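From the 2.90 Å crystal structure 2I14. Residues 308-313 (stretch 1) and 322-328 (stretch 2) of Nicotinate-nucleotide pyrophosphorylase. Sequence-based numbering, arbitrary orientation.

Stretch 1, residues 308-313: LDIVEV
Stretch 2, residues 322-328: GKLSGRK

A strand segment and an irregular loop segment of the same chain meet obliquely here, pinned by one strong backbone hydrogen bond at V311 and padded by side chains before and after it. The segment 308-313 is a strand that begins earlier in the chain; 322-327 is loop. From D309 to V311 the strand and from K323 to S325 the loop draw together: the CA atoms of D309 and K323 are 7.6 Å apart, those of V311 and S325 only 4.6 Å. The end-to-end directions, CA 309 to 312 and CA 323 to 327, differ by 45°, and together the stretches bury 341 Å².

The strand is largely extended, but V311 (phi/psi -106/-3) departs from it. L308 and I310 point away, whereas D309, V311 and E312 all point toward the loop, so the usual alternation is broken at V311.

The central bond runs from G326 N to V311 O, 2.7 Å with an N-H...O angle of 155°. S325 OG adds a weak hydrogen bond to the same V311 O at 3.4 Å; its chi1 of -149° lies between wells. Glycine suits position 326: at phi/psi 97/162 a CB would be jammed against the carbonyl oxygen of S325 and would clash with K328 CE, 2.5 Å away. K328 (chi m, p, t, p) folds back so that its NZ donates a very short 2.4 Å hydrogen bond to R327 O.

V311, buried and chi1 m (-54°), loses the most surface to the loop. Its compact branched side chain fits against the loop backbone, with CG1 3.3 Å from L324 O and CG2 4.3 Å from R327 N; CG1 also lies 3.9 Å from K323 NZ. L324 (-77/145; m, t) offers that carbonyl while its own side chain leads away.

K323 (-119/142) points toward the strand, chi1 off-well at -143°, then m, t, t. Its long aliphatic chain covers the strand, with CG 3.2 Å from D309 OD2. D309 takes chi1 m (-50°); here its carboxylate meets the lysine's methylene portion.

At the far end E312 (-160/133; t, t, chi3 65°) reaches out until OE1 is 3.7 Å from R327 CB and OE2 4.3 Å from G326 CA. R327 (-84/121; t, t, m, chi4 -73°) leaves sideways. E312 OE1 lies obliquely to its guanidinium, 4.0 Å from R327 NE: opposite charges lie near each other, beyond salt-bridge range, while R327 NH2 is hydrogen-bonded elsewhere in the structure.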

# COMPACT_ATOMS: atom_id res chain seq x y z
N LEU A 308 8.12 23.22 28.21
CA LEU A 308 7.94 23.78 29.55
C LEU A 308 6.65 24.61 29.55
O LEU A 308 6.56 25.64 28.87
CB LEU A 308 9.14 24.67 29.90
CG LEU A 308 9.17 25.37 31.27
CD1 LEU A 308 8.17 26.53 31.34
CD2 LEU A 308 8.87 24.34 32.34
N ASP A 309 5.65 24.18 30.31
CA ASP A 309 4.39 24.91 30.36
C ASP A 309 3.87 25.15 31.78
O ASP A 309 3.71 24.21 32.55
CB ASP A 309 3.30 24.17 29.59
CG ASP A 309 3.74 23.77 28.20
OD1 ASP A 309 4.40 24.58 27.52
OD2 ASP A 309 3.41 22.65 27.79
N ILE A 310 3.57 26.41 32.10
CA ILE A 310 3.03 26.75 33.42
C ILE A 310 1.65 26.12 33.57
O ILE A 310 0.73 26.41 32.81
CB ILE A 310 2.97 28.28 33.62
CG1 ILE A 310 2.62 28.96 32.30
CG2 ILE A 310 4.31 28.80 34.10
CD1 ILE A 310 2.88 30.45 32.32
N VAL A 311 1.53 25.24 34.55
CA VAL A 311 0.29 24.52 34.82
C VAL A 311 -0.41 25.05 36.07
O VAL A 311 -1.50 24.59 36.42
CB VAL A 311 0.56 23.03 35.01
CG1 VAL A 311 1.32 22.48 33.82
CG2 VAL A 311 1.35 22.82 36.28
N GLU A 312 0.23 25.99 36.75
CA GLU A 312 -0.33 26.58 37.96
C GLU A 312 0.32 27.93 38.26
O GLU A 312 1.54 28.07 38.21
CB GLU A 312 -0.14 25.63 39.14
CG GLU A 312 -1.11 25.88 40.29
CD GLU A 312 -0.96 24.87 41.42
OE1 GLU A 312 0.11 24.85 42.06
OE2 GLU A 312 -1.92 24.10 41.66
N VAL A 313 -0.52 28.92 38.55
CA VAL A 313 -0.06 30.27 38.87
C VAL A 313 -0.67 30.72 40.19
O VAL A 313 -1.89 30.89 40.29
CB VAL A 313 -0.45 31.27 37.77
CG1 VAL A 313 0.23 32.61 38.01
CG2 VAL A 313 -0.08 30.71 36.41
N GLY A 322 -4.55 22.14 25.21
CA GLY A 322 -3.80 20.93 24.96
C GLY A 322 -2.77 20.61 26.02
O GLY A 322 -1.98 19.70 25.86
N LYS A 323 -2.78 21.37 27.11
CA LYS A 323 -1.85 21.15 28.21
C LYS A 323 -2.65 20.82 29.49
O LYS A 323 -3.72 21.38 29.73
CB LYS A 323 -0.99 22.39 28.44
CG LYS A 323 0.46 22.09 28.83
CD LYS A 323 0.57 21.11 30.01
CE LYS A 323 2.02 20.71 30.28
NZ LYS A 323 2.16 19.63 31.30
N LEU A 324 -2.12 19.90 30.29
CA LEU A 324 -2.77 19.51 31.53
C LEU A 324 -2.52 20.57 32.58
O LEU A 324 -1.45 21.16 32.63
CB LEU A 324 -2.24 18.16 31.98
CG LEU A 324 -2.55 17.04 30.99
CD1 LEU A 324 -1.90 15.74 31.46
CD2 LEU A 324 -4.07 16.87 30.84
N SER A 325 -3.52 20.79 33.43
CA SER A 325 -3.42 21.84 34.43
C SER A 325 -3.21 21.33 35.85
O SER A 325 -3.64 20.24 36.20
CB SER A 325 -4.70 22.68 34.38
OG SER A 325 -4.46 24.02 34.76
N GLY A 326 -2.54 22.15 36.66
CA GLY A 326 -2.32 21.79 38.05
C GLY A 326 -1.00 21.16 38.44
O GLY A 326 -0.27 20.65 37.59
N ARG A 327 -0.70 21.21 39.74
CA ARG A 327 0.52 20.63 40.30
C ARG A 327 0.27 19.15 40.54
O ARG A 327 -0.64 18.79 41.29
CB ARG A 327 0.86 21.29 41.64
CG ARG A 327 1.82 20.48 42.51
CD ARG A 327 1.85 21.00 43.95
NE ARG A 327 2.50 22.31 44.04
CZ ARG A 327 3.80 22.50 43.93
NH1 ARG A 327 4.62 21.47 43.73
NH2 ARG A 327 4.30 23.72 43.99
N LYS A 328 1.07 18.29 39.93
CA LYS A 328 0.83 16.86 40.10
C LYS A 328 2.03 15.97 40.36
O LYS A 328 3.18 16.40 40.32
CB LYS A 328 0.03 16.33 38.92
CG LYS A 328 -1.45 16.67 38.99
CD LYS A 328 -1.74 18.17 38.81
CE LYS A 328 -3.06 18.63 39.49
NZ LYS A 328 -3.01 18.70 40.98